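Long-range contacts in VAPBC49 (Mycobacterium tuberculosis, PDB 5AF3), which is possibly the antitoxin component of a type II toxin-antitoxin system, with VapC45 as its cognate toxin: residues L11-V15 and A167-S173; V73-E77 and H108-S112; W100-V105 and V122-F126; L212-F218 and L232-L236. All blocks are in the same frame, centred on the assembly; numbering follows the deposited sequence.

Contact 1: residues L11-V15 and A167-S173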
loop_
_atom_site.group_PDB
_atom_site.type_symbol
_atom_site.label_atom_id
_atom_site.label_comp_id
_atom_site.label_asym_id
_atom_site.label_seq_id
_atom_site.Cartn_x
_atom_site.Cartn_y
_atom_site.Cartn_z
ATOM N N LEU A 11 -4.455 1.616 28.545
ATOM C CA LEU A 11 -3.593 2.420 27.593
ATOM C C LEU A 11 -4.372 2.999 26.377
ATOM O O LEU A 11 -3.802 3.741 25.558
ATOM C CB LEU A 11 -2.399 1.583 27.079
ATOM C CG LEU A 11 -1.919 0.338 27.832
ATOM C CD1 LEU A 11 -2.861 -0.837 27.475
ATOM C CD2 LEU A 11 -0.455 -0.019 27.520
ATOM N N ARG A 12 -5.666 2.674 26.287
ATOM C CA ARG A 12 -6.444 2.826 25.041
ATOM C C ARG A 12 -7.357 4.041 24.921
ATOM O O ARG A 12 -7.848 4.328 23.828
ATOM C CB ARG A 12 -7.286 1.564 24.824
ATOM C CG ARG A 12 -6.490 0.286 24.669
ATOM C CD ARG A 12 -7.422 -0.896 24.645
ATOM N NE ARG A 12 -8.090 -1.030 25.944
ATOM C CZ ARG A 12 -9.165 -1.762 26.183
ATOM N NH1 ARG A 12 -9.783 -2.427 25.220
ATOM N NH2 ARG A 12 -9.635 -1.824 27.420
ATOM N N PHE A 13 -7.608 4.764 26.022
ATOM C CA PHE A 13 -8.655 5.800 26.029
ATOM C C PHE A 13 -8.210 7.242 26.267
ATOM O O PHE A 13 -8.734 8.175 25.644
ATOM C CB PHE A 13 -9.799 5.422 27.022
ATOM C CG PHE A 13 -10.378 4.083 26.763
ATOM C CD1 PHE A 13 -11.388 3.921 25.820
ATOM C CD2 PHE A 13 -9.871 2.957 27.407
ATOM C CE1 PHE A 13 -11.899 2.669 25.550
ATOM C CE2 PHE A 13 -10.377 1.693 27.147
ATOM C CZ PHE A 13 -11.394 1.543 26.208
ATOM N N ASP A 14 -7.262 7.433 27.180
ATOM C CA ASP A 14 -7.008 8.777 27.727
ATOM C C ASP A 14 -5.772 9.481 27.164
ATOM O O ASP A 14 -5.621 10.694 27.328
ATOM C CB ASP A 14 -6.945 8.742 29.270
ATOM C CG ASP A 14 -8.082 7.927 29.902
ATOM O OD1 ASP A 14 -9.217 7.950 29.374
ATOM O OD2 ASP A 14 -7.836 7.256 30.937
ATOM N N VAL A 15 -4.907 8.719 26.498
ATOM C CA VAL A 15 -3.652 9.250 25.952
ATOM C C VAL A 15 -3.609 9.280 24.396
ATOM O O VAL A 15 -3.610 8.216 23.756
ATOM C CB VAL A 15 -2.393 8.535 26.599
ATOM C CG1 VAL A 15 -2.738 7.123 27.134
ATOM C CG2 VAL A 15 -1.191 8.489 25.648
ATOM N N ALA A 167 -9.963 -6.663 24.268
ATOM C CA ALA A 167 -9.538 -6.741 25.665
ATOM C C ALA A 167 -10.670 -7.285 26.534
ATOM O O ALA A 167 -11.702 -7.743 25.998
ATOM C CB ALA A 167 -9.066 -5.368 26.168
ATOM N N ASP A 168 -10.457 -7.265 27.859
ATOM C CA ASP A 168 -11.434 -7.782 28.830
ATOM C C ASP A 168 -12.788 -7.114 28.656
ATOM O O ASP A 168 -13.843 -7.761 28.751
ATOM C CB ASP A 168 -10.942 -7.579 30.272
ATOM C CG ASP A 168 -10.351 -8.850 30.877
ATOM O OD1 ASP A 168 -10.228 -9.865 30.141
ATOM O OD2 ASP A 168 -10.016 -8.843 32.094
ATOM N N ASP A 169 -12.736 -5.814 28.387
ATOM C CA ASP A 169 -13.924 -4.991 28.280
ATOM C C ASP A 169 -14.651 -5.142 26.932
ATOM O O ASP A 169 -15.580 -4.386 26.658
ATOM C CB ASP A 169 -13.528 -3.535 28.496
ATOM C CG ASP A 169 -12.405 -3.109 27.582
ATOM O OD1 ASP A 169 -12.051 -3.882 26.643
ATOM O OD2 ASP A 169 -11.894 -1.994 27.792
ATOM N N ASN A 170 -14.238 -6.103 26.106
ATOM C CA ASN A 170 -14.839 -6.294 24.756
ATOM C C ASN A 170 -14.653 -5.110 23.798
ATOM O O ASN A 170 -15.421 -4.972 22.843
ATOM C CB ASN A 170 -16.350 -6.572 24.856
ATOM C CG ASN A 170 -16.655 -7.846 25.605
ATOM O OD1 ASN A 170 -17.251 -7.801 26.679
ATOM N ND2 ASN A 170 -16.237 -8.992 25.053
ATOM N N LEU A 171 -13.696 -4.232 24.095
ATOM C CA LEU A 171 -13.274 -3.197 23.129
ATOM C C LEU A 171 -11.894 -3.524 22.565
ATOM O O LEU A 171 -11.095 -4.186 23.238
ATOM C CB LEU A 171 -13.274 -1.819 23.749
ATOM C CG LEU A 171 -14.672 -1.281 24.152
ATOM C CD1 LEU A 171 -14.526 0.053 24.750
ATOM C CD2 LEU A 171 -15.568 -1.153 22.892
ATOM N N ALA A 172 -11.636 -3.074 21.326
ATOM C CA ALA A 172 -10.373 -3.329 20.635
ATOM C C ALA A 172 -9.103 -3.121 21.513
ATOM O O ALA A 172 -8.930 -2.103 22.172
ATOM C CB ALA A 172 -10.271 -2.448 19.391
ATOM N N SER A 173 -8.213 -4.099 21.429
ATOM C CA SER A 173 -6.919 -3.996 22.071
ATOM C C SER A 173 -5.764 -4.153 21.059
ATOM O O SER A 173 -4.597 -3.887 21.392
ATOM C CB SER A 173 -6.845 -5.077 23.129
ATOM O OG SER A 173 -6.995 -6.349 22.525
#

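Contact 2: residues V73-E77 and H108-S112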
loop_
_atom_site.group_PDB
_atom_site.type_symbol
_atom_site.label_atom_id
_atom_site.label_comp_id
_atom_site.label_asym_id
_atom_site.label_seq_id
_atom_site.Cartn_x
_atom_site.Cartn_y
_atom_site.Cartn_z
ATOM N N VAL A 73 -8.462 3.664 21.055
ATOM C CA VAL A 73 -9.876 3.452 20.688
ATOM C C VAL A 73 -10.273 4.276 19.439
ATOM O O VAL A 73 -11.081 3.775 18.604
ATOM C CB VAL A 73 -10.872 3.706 21.884
ATOM C CG1 VAL A 73 -10.928 5.160 22.238
ATOM C CG2 VAL A 73 -12.277 3.115 21.553
ATOM N N GLY A 74 -9.756 5.503 19.324
ATOM C CA GLY A 74 -10.021 6.382 18.178
ATOM C C GLY A 74 -9.443 5.854 16.860
ATOM O O GLY A 74 -10.060 5.986 15.788
ATOM N N ILE A 75 -8.225 5.314 16.893
ATOM C CA ILE A 75 -7.690 4.715 15.662
ATOM C C ILE A 75 -8.477 3.453 15.259
ATOM O O ILE A 75 -8.620 3.142 14.063
ATOM C CB ILE A 75 -6.141 4.466 15.688
ATOM C CG1 ILE A 75 -5.609 4.589 14.243
ATOM C CG2 ILE A 75 -5.789 3.117 16.281
ATOM C CD1 ILE A 75 -4.096 4.551 14.143
ATOM N N ALA A 76 -9.028 2.754 16.254
ATOM C CA ALA A 76 -9.795 1.532 16.012
ATOM C C ALA A 76 -11.108 1.951 15.329
ATOM O O ALA A 76 -11.518 1.335 14.340
ATOM C CB ALA A 76 -10.088 0.804 17.377
ATOM N N GLU A 77 -11.737 3.008 15.850
ATOM C CA GLU A 77 -12.959 3.576 15.240
ATOM C C GLU A 77 -12.655 4.076 13.801
ATOM O O GLU A 77 -13.403 3.807 12.854
ATOM C CB GLU A 77 -13.484 4.704 16.131
ATOM C CG GLU A 77 -13.971 4.150 17.501
ATOM C CD GLU A 77 -14.272 5.220 18.532
ATOM O OE1 GLU A 77 -13.677 6.320 18.444
ATOM O OE2 GLU A 77 -15.150 4.932 19.409
ATOM N N HIS A 108 -18.457 3.359 22.236
ATOM C CA HIS A 108 -17.376 3.022 21.277
ATOM C C HIS A 108 -17.745 1.767 20.471
ATOM O O HIS A 108 -16.919 0.891 20.243
ATOM C CB HIS A 108 -16.038 2.816 22.053
ATOM C CG HIS A 108 -15.546 4.047 22.754
ATOM N ND1 HIS A 108 -15.206 5.209 22.088
ATOM C CD2 HIS A 108 -15.324 4.293 24.075
ATOM C CE1 HIS A 108 -14.811 6.118 22.968
ATOM N NE2 HIS A 108 -14.874 5.588 24.176
ATOM N N ALA A 109 -19.023 1.651 20.064
ATOM C CA ALA A 109 -19.497 0.446 19.404
ATOM C C ALA A 109 -18.657 0.016 18.171
ATOM O O ALA A 109 -18.561 -1.173 17.883
ATOM C CB ALA A 109 -20.979 0.641 18.962
ATOM N N LEU A 110 -18.132 0.993 17.423
ATOM C CA LEU A 110 -17.290 0.654 16.250
ATOM C C LEU A 110 -16.088 -0.199 16.631
ATOM O O LEU A 110 -15.628 -1.029 15.832
ATOM C CB LEU A 110 -16.818 1.902 15.517
ATOM C CG LEU A 110 -17.919 2.735 14.844
ATOM C CD1 LEU A 110 -17.330 3.931 14.182
ATOM C CD2 LEU A 110 -18.580 1.863 13.784
ATOM N N ALA A 111 -15.616 -0.007 17.867
ATOM C CA ALA A 111 -14.455 -0.759 18.403
ATOM C C ALA A 111 -14.865 -1.961 19.279
ATOM O O ALA A 111 -14.039 -2.587 19.945
ATOM C CB ALA A 111 -13.529 0.192 19.156
ATOM N N SER A 112 -16.140 -2.313 19.223
ATOM C CA SER A 112 -16.679 -3.377 20.061
ATOM C C SER A 112 -16.566 -4.771 19.476
ATOM O O SER A 112 -16.733 -4.977 18.286
ATOM C CB SER A 112 -18.156 -3.074 20.375
ATOM O OG SER A 112 -18.752 -4.178 21.013
HETATM O O HOH W 1 -17.463 3.989 18.076
#

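Contact 3: residues W100-V105 and V122-F126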
loop_
_atom_site.group_PDB
_atom_site.type_symbol
_atom_site.label_atom_id
_atom_site.label_comp_id
_atom_site.label_asym_id
_atom_site.label_seq_id
_atom_site.Cartn_x
_atom_site.Cartn_y
_atom_site.Cartn_z
ATOM N N TRP A 100 -27.038 5.420 16.453
ATOM C CA TRP A 100 -27.913 4.268 16.648
ATOM C C TRP A 100 -27.141 3.054 17.115
ATOM O O TRP A 100 -27.535 2.410 18.077
ATOM C CB TRP A 100 -28.773 3.970 15.363
ATOM C CG TRP A 100 -29.573 2.685 15.423
ATOM C CD1 TRP A 100 -29.197 1.483 14.925
ATOM C CD2 TRP A 100 -30.866 2.479 16.032
ATOM N NE1 TRP A 100 -30.176 0.542 15.159
ATOM C CE2 TRP A 100 -31.197 1.121 15.858
ATOM C CE3 TRP A 100 -31.747 3.298 16.737
ATOM C CZ2 TRP A 100 -32.410 0.558 16.323
ATOM C CZ3 TRP A 100 -32.958 2.732 17.220
ATOM C CH2 TRP A 100 -33.267 1.393 16.996
ATOM N N LEU A 101 -26.000 2.774 16.475
ATOM C CA LEU A 101 -25.136 1.663 16.868
ATOM C C LEU A 101 -24.650 1.794 18.322
ATOM O O LEU A 101 -24.666 0.809 19.079
ATOM C CB LEU A 101 -23.905 1.579 15.934
ATOM C CG LEU A 101 -24.036 0.809 14.657
ATOM C CD1 LEU A 101 -22.833 1.202 13.734
ATOM C CD2 LEU A 101 -24.035 -0.674 15.049
ATOM N N ILE A 102 -24.231 2.993 18.699
ATOM C CA ILE A 102 -23.769 3.202 20.067
ATOM C C ILE A 102 -24.936 2.936 21.046
ATOM O O ILE A 102 -24.765 2.229 22.051
ATOM C CB ILE A 102 -23.192 4.567 20.276
ATOM C CG1 ILE A 102 -21.844 4.672 19.519
ATOM C CG2 ILE A 102 -22.936 4.803 21.790
ATOM C CD1 ILE A 102 -21.390 6.090 19.304
ATOM N N LYS A 103 -26.111 3.466 20.714
ATOM C CA LYS A 103 -27.316 3.295 21.576
ATOM C C LYS A 103 -27.691 1.830 21.785
ATOM O O LYS A 103 -28.251 1.482 22.832
ATOM C CB LYS A 103 -28.500 4.089 21.021
ATOM C CG LYS A 103 -28.354 5.590 21.044
ATOM C CD LYS A 103 -29.497 6.219 20.273
ATOM C CE LYS A 103 -29.402 7.696 20.283
ATOM N NZ LYS A 103 -30.639 8.229 19.621
ATOM N N ASN A 104 -27.341 0.941 20.838
ATOM C CA ASN A 104 -27.688 -0.473 20.910
ATOM C C ASN A 104 -26.576 -1.469 21.233
ATOM O O ASN A 104 -26.826 -2.500 21.896
ATOM C CB ASN A 104 -28.353 -0.918 19.602
ATOM C CG ASN A 104 -29.738 -0.342 19.452
ATOM O OD1 ASN A 104 -30.712 -0.894 20.003
ATOM N ND2 ASN A 104 -29.832 0.819 18.793
ATOM N N VAL A 105 -25.379 -1.223 20.700
ATOM C CA VAL A 105 -24.233 -2.115 20.934
ATOM C C VAL A 105 -23.383 -1.616 22.109
ATOM O O VAL A 105 -22.710 -2.415 22.759
ATOM C CB VAL A 105 -23.390 -2.284 19.643
ATOM C CG1 VAL A 105 -22.124 -3.158 19.864
ATOM C CG2 VAL A 105 -24.293 -2.957 18.604
ATOM N N VAL A 122 -28.729 -4.871 13.917
ATOM C CA VAL A 122 -29.018 -3.553 14.494
ATOM C C VAL A 122 -29.189 -2.470 13.396
ATOM O O VAL A 122 -30.135 -1.657 13.398
ATOM C CB VAL A 122 -27.898 -3.139 15.555
ATOM C CG1 VAL A 122 -28.033 -1.717 15.960
ATOM C CG2 VAL A 122 -27.925 -4.098 16.801
ATOM N N LEU A 123 -28.271 -2.458 12.434
ATOM C CA LEU A 123 -28.346 -1.447 11.390
ATOM C C LEU A 123 -29.552 -1.617 10.480
ATOM O O LEU A 123 -30.152 -0.656 10.040
ATOM C CB LEU A 123 -27.065 -1.491 10.557
ATOM C CG LEU A 123 -25.885 -0.876 11.324
ATOM C CD1 LEU A 123 -24.609 -1.365 10.579
ATOM C CD2 LEU A 123 -25.944 0.631 11.452
ATOM N N TRP A 124 -29.853 -2.858 10.160
ATOM C CA TRP A 124 -31.038 -3.157 9.366
ATOM C C TRP A 124 -32.301 -2.489 9.976
ATOM O O TRP A 124 -33.024 -1.758 9.280
ATOM C CB TRP A 124 -31.185 -4.663 9.222
ATOM C CG TRP A 124 -32.467 -5.035 8.645
ATOM C CD1 TRP A 124 -32.940 -4.692 7.414
ATOM C CD2 TRP A 124 -33.491 -5.812 9.275
ATOM N NE1 TRP A 124 -34.198 -5.221 7.229
ATOM C CE2 TRP A 124 -34.563 -5.906 8.359
ATOM C CE3 TRP A 124 -33.609 -6.435 10.533
ATOM C CZ2 TRP A 124 -35.732 -6.615 8.647
ATOM C CZ3 TRP A 124 -34.772 -7.135 10.820
ATOM C CH2 TRP A 124 -35.819 -7.219 9.875
ATOM N N ARG A 125 -32.511 -2.731 11.269
ATOM C CA ARG A 125 -33.621 -2.158 12.051
ATOM C C ARG A 125 -33.707 -0.631 11.923
ATOM O O ARG A 125 -34.804 -0.068 11.777
ATOM C CB ARG A 125 -33.480 -2.537 13.533
ATOM C CG ARG A 125 -33.687 -4.002 13.836
ATOM C CD ARG A 125 -33.891 -4.264 15.352
ATOM N NE ARG A 125 -32.776 -5.001 15.989
ATOM C CZ ARG A 125 -31.985 -4.524 16.955
ATOM N NH1 ARG A 125 -32.136 -3.275 17.430
ATOM N NH2 ARG A 125 -31.023 -5.309 17.447
ATOM N N PHE A 126 -32.545 0.038 11.961
ATOM C CA PHE A 126 -32.466 1.478 11.789
ATOM C C PHE A 126 -32.936 1.910 10.384
ATOM O O PHE A 126 -33.729 2.821 10.238
ATOM C CB PHE A 126 -31.006 1.913 12.032
ATOM C CG PHE A 126 -30.784 3.367 11.979
ATOM C CD1 PHE A 126 -31.415 4.215 12.889
ATOM C CD2 PHE A 126 -29.892 3.920 11.046
ATOM C CE1 PHE A 126 -31.217 5.549 12.852
ATOM C CE2 PHE A 126 -29.692 5.259 11.009
ATOM C CZ PHE A 126 -30.346 6.090 11.922
#

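Contact 4: residues L212-F218 and L232-L236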
loop_
_atom_site.group_PDB
_atom_site.type_symbol
_atom_site.label_atom_id
_atom_site.label_comp_id
_atom_site.label_asym_id
_atom_site.label_seq_id
_atom_site.Cartn_x
_atom_site.Cartn_y
_atom_site.Cartn_z
ATOM N N LEU A 212 18.073 -2.387 6.157
ATOM C CA LEU A 212 17.893 -2.808 4.749
ATOM C C LEU A 212 18.385 -1.712 3.809
ATOM O O LEU A 212 19.112 -1.983 2.848
ATOM C CB LEU A 212 16.432 -3.126 4.457
ATOM C CG LEU A 212 15.888 -4.423 5.013
ATOM C CD1 LEU A 212 14.380 -4.518 4.784
ATOM C CD2 LEU A 212 16.658 -5.657 4.416
ATOM N N ARG A 213 17.992 -0.477 4.089
ATOM C CA ARG A 213 18.506 0.668 3.305
ATOM C C ARG A 213 20.018 0.759 3.292
ATOM O O ARG A 213 20.627 1.091 2.260
ATOM C CB ARG A 213 17.859 1.988 3.766
ATOM C CG ARG A 213 16.397 2.070 3.442
ATOM C CD ARG A 213 15.841 3.450 3.837
ATOM N NE ARG A 213 14.377 3.452 3.756
ATOM C CZ ARG A 213 13.571 4.230 4.480
ATOM N NH1 ARG A 213 14.079 5.114 5.325
ATOM N NH2 ARG A 213 12.251 4.152 4.335
ATOM N N ALA A 214 20.635 0.473 4.428
ATOM C CA ALA A 214 22.095 0.442 4.552
ATOM C C ALA A 214 22.771 -0.686 3.746
ATOM O O ALA A 214 23.987 -0.670 3.565
ATOM C CB ALA A 214 22.502 0.357 6.051
ATOM N N GLY A 215 21.999 -1.679 3.283
ATOM C CA GLY A 215 22.564 -2.715 2.476
ATOM C C GLY A 215 22.744 -4.040 3.151
ATOM O O GLY A 215 23.352 -4.929 2.581
ATOM N N ALA A 216 22.194 -4.219 4.354
ATOM C CA ALA A 216 22.127 -5.567 4.904
ATOM C C ALA A 216 21.227 -6.466 4.063
ATOM O O ALA A 216 20.250 -5.990 3.441
ATOM C CB ALA A 216 21.643 -5.547 6.385
ATOM N N THR A 217 21.546 -7.766 4.045
ATOM C CA THR A 217 20.732 -8.723 3.287
ATOM C C THR A 217 19.404 -8.953 4.024
ATOM O O THR A 217 19.298 -8.711 5.250
ATOM C CB THR A 217 21.444 -10.059 3.159
ATOM O OG1 THR A 217 21.475 -10.681 4.454
ATOM C CG2 THR A 217 22.856 -9.852 2.660
ATOM N N PHE A 218 18.391 -9.397 3.290
ATOM C CA PHE A 218 17.116 -9.778 3.909
ATOM C C PHE A 218 17.321 -10.846 5.001
ATOM O O PHE A 218 16.706 -10.778 6.061
ATOM C CB PHE A 218 16.076 -10.213 2.866
ATOM C CG PHE A 218 15.438 -9.064 2.145
ATOM C CD1 PHE A 218 14.321 -8.409 2.689
ATOM C CD2 PHE A 218 15.950 -8.621 0.927
ATOM C CE1 PHE A 218 13.715 -7.316 2.009
ATOM C CE2 PHE A 218 15.379 -7.517 0.264
ATOM C CZ PHE A 218 14.250 -6.886 0.788
ATOM N N LEU A 232 9.763 -9.809 5.886
ATOM C CA LEU A 232 10.381 -8.512 5.617
ATOM C C LEU A 232 9.948 -7.955 4.267
ATOM O O LEU A 232 9.681 -6.764 4.163
ATOM C CB LEU A 232 11.905 -8.578 5.631
ATOM C CG LEU A 232 12.668 -8.527 6.918
ATOM C CD1 LEU A 232 14.171 -8.620 6.584
ATOM C CD2 LEU A 232 12.318 -7.262 7.795
ATOM N N ARG A 233 9.950 -8.801 3.224
ATOM C CA ARG A 233 9.527 -8.337 1.895
ATOM C C ARG A 233 8.088 -7.825 1.959
ATOM O O ARG A 233 7.767 -6.745 1.407
ATOM C CB ARG A 233 9.675 -9.439 0.841
ATOM C CG ARG A 233 11.121 -9.687 0.404
ATOM C CD ARG A 233 11.283 -11.050 -0.337
ATOM N NE ARG A 233 12.678 -11.451 -0.289
ATOM C CZ ARG A 233 13.166 -12.512 0.348
ATOM N NH1 ARG A 233 12.380 -13.393 0.970
ATOM N NH2 ARG A 233 14.471 -12.711 0.322
ATOM N N ASP A 234 7.231 -8.587 2.654
ATOM C CA ASP A 234 5.839 -8.175 2.895
ATOM C C ASP A 234 5.730 -6.828 3.601
ATOM O O ASP A 234 4.933 -5.964 3.216
ATOM C CB ASP A 234 5.113 -9.264 3.705
ATOM C CG ASP A 234 4.862 -10.510 2.903
ATOM O OD1 ASP A 234 5.087 -10.488 1.667
ATOM O OD2 ASP A 234 4.453 -11.519 3.511
ATOM N N ALA A 235 6.530 -6.615 4.633
ATOM C CA ALA A 235 6.509 -5.319 5.319
ATOM C C ALA A 235 6.950 -4.189 4.394
ATOM O O ALA A 235 6.346 -3.140 4.377
ATOM C CB ALA A 235 7.380 -5.336 6.597
ATOM N N LEU A 236 8.017 -4.412 3.626
ATOM C CA LEU A 236 8.578 -3.381 2.816
ATOM C C LEU A 236 7.578 -2.845 1.808
ATOM O O LEU A 236 7.520 -1.645 1.564
ATOM C CB LEU A 236 9.807 -3.964 2.100
ATOM C CG LEU A 236 10.916 -3.103 1.552
ATOM C CD1 LEU A 236 11.538 -2.195 2.627
ATOM C CD2 LEU A 236 11.960 -4.095 0.924
#

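Contact 1: residues L11-V15 and A167-S173
Arg12 reaches from the N-terminal loop into the turn at 167-173, where NH1 spends its two hydrogens on different acceptors. One goes to Asp169 OD1 (3.0 Å), on the syn lone pair of that oxygen, as part of a salt bridge. The other runs almost straight to Ala172 O (3.2 Å, 172°), which it meets from above the carbonyl plane. Leu171 O is also close to NH1, but the angle is poor, and that oxygen instead accepts from Ala167 N (2.9 Å). The second branch of the bridge, from Arg12 NH2 to Asp169 OD2, is modelled too close, so its details are doubtful. The receiving turn is a type I beta turn, Ala167 to Asn170, joining the antiparallel strands 164-166 and 172-176 in a hairpin. Within it Asp169 OD1 takes a further bond, from Leu171 N (3.1 Å), forming an Asx turn. A bend at chi3 (-65°) sets the Arg12 guanidinium between Ala167 CB on one face and Phe13 CZ on the other. Phe13 in turn places CZ 3.8 Å from Leu171 CD1, its ring edge toward the methyl. The side-chain amide of Asn170 points elsewhere, ND2 donating to Gln113 OE1.

Contact 2: residues V73-E77 and H108-S112
His108 and Glu77 meet where helix 72-86 faces the loop that follows helix 95-105, and the histidine can be followed atom by atom. Its CB lies 3.8 Å from Val73 CG2 and a little nearer to Glu77 OE2. At CG the ring begins, turned so that Val73 CG2 sits over one face: the methyl is 3.8 Å from the His108 ring centroid, 25° off the normal, a CH-pi contact displaced toward the CG-ND1 side. The ring rotation (chi2 -62°) turns ND1 to the end of Glu77. ND1 donates to Glu77 OE2 (2.7 Å), the acceptor lying in the ring plane but the imidazole standing 34° out of the carboxylate plane on its syn side. Further round, CE1 comes within 4.1 Å of Val73 CG1, and CD2 borders Val73 CG2.

Glu77 arrives with an extended chain, its CG lying 4.1 Å from Leu110 CB. OE2 accepts a second hydrogen bond, from a water (2.8 Å) that itself accepts from Leu110 N, tying in the short 3-10 segment 109-110. OE1 is hydrogen-bonded to Thr58 OG1. Below the polar pair, Ala111 CB packs on Ala76 CB at 3.9 Å; Leu171 of the neighbouring hairpin packs against His108. This part of the helix belongs to a putative DNA-binding helix-turn-helix domain. A buried carboxylate held by histidine, water and hydroxyl would be well stabilised as an anion, and its charge would probably favour a protonated imidazole at His108.

Contact 3: residues W100-V105 and V122-F126
Trp100 and Phe126 provide the aromatic part of this helix-helix contact. The two side chains lie antiparallel alongside one another, giving an offset stack between the Trp100 five-membered ring and the Phe126 ring, centroids 4.7 Å apart and planes at 23°. Two reciprocal CH-pi contacts tighten it: Trp100 CB stands over the phenyl face, and Phe126 CB lies 3.5 Å from the centroid of the pyrrole ring. Both residues hold CG anti to the backbone N (chi1 172° for Trp100), which brings the two rings face to face at an offset. On the other face of the indole lies Asn104 ND2, tied down by its bond to Trp100 O.

One hydrogen bond crosses the interface. Trp100 NE1 donates to Val122 O (2.8 Å), approaching from above the carbonyl plane; Phe126 N reaches the same oxygen from the opposite face, so Val122 O accepts one bond from its own helix and one from the indole across the interface.

Apolar contacts complete the account. Val122 is a knob in the hole formed by Trp100, Leu101, Asn104 and Val105, with CG1 3.7 Å from Asn104 CB and CG2 4.2 Å from Val105 CG2. Deeper in, Leu101 CG rests 3.7 Å from Leu123 CD2.

The axes of segments 100-105 and 122-126 approach to 10.1 Å with their N-to-C directions 128° apart. This is a steeply splayed helical hairpin of successive helices 95-105 and 115-130, in which Val122 packs knob-into-hole on helix 95-105, while Leu123 also touches helix 135-143.

Contact 4: residues L212-F218 and L232-L236
Phe218 overlaps Arg233 with one face of its ring and Leu212 with the other, so that it forms a wedge between helices 206-213 and 229-236. Together with helix 218-225, which Phe218 begins, these make a compact three-helix unit in the DUF433 region, related to helix-turn-helix domains; the succession of 218-225 and 229-236 is consistent with such a motif. On the arginine side the aliphatic chain, extended from CG to NE, runs over the phenyl: CG lies 4.2 Å from the ring centroid in a CH-pi contact. The guanidinium follows, with CZ 5.0 Å from the centroid, an off-centre cation-pi contact with planes 37° apart. The stronger polar hold on Arg233 is its salt bridge to Asp230.

The ring edge is met by two leucines. Leu232 CB is 3.8 Å from Phe218 CD1, while Leu236, with CG anti to its nitrogen (chi1 -158°), brings CD2 to 3.6 Å from Phe218 CZ. Between helices 206-213 and 218-225 the chain turns through a Schellman motif at Gly215, and Thr217 N-caps the next helix through Ala220 N. Glu155 of the second subunit accepts from Phe218 N, and Tyr160 of that subunit packs on Leu236, so this unit also takes part in the dimer. The leucine layer ends with Leu212 CD1 lying 4.3 Å from Leu236 CD1.

Followed from the N terminus, the chain shows how closures of different span combine. Contact 1 closes the longest loop, bringing 11-15 back to the hairpin at 167-173. Contacts 2 and 3 both fall within that span and cross each other: 73-77 comes first, then 100-105, 108-112 and 122-126, so helix 95-105 and the loop after it are held from two directions. Contacts 1 and 2 touch, through probable hydrogen bonds from Ala172 N to Ala111 O and from Val73 N to Arg12 O, whereas contacts 2 and 3 meet by packing of Ala109 and Ser112. Contact 4 follows in series, its centre about 45 Å from that of contact 3, and closes the C-terminal helices.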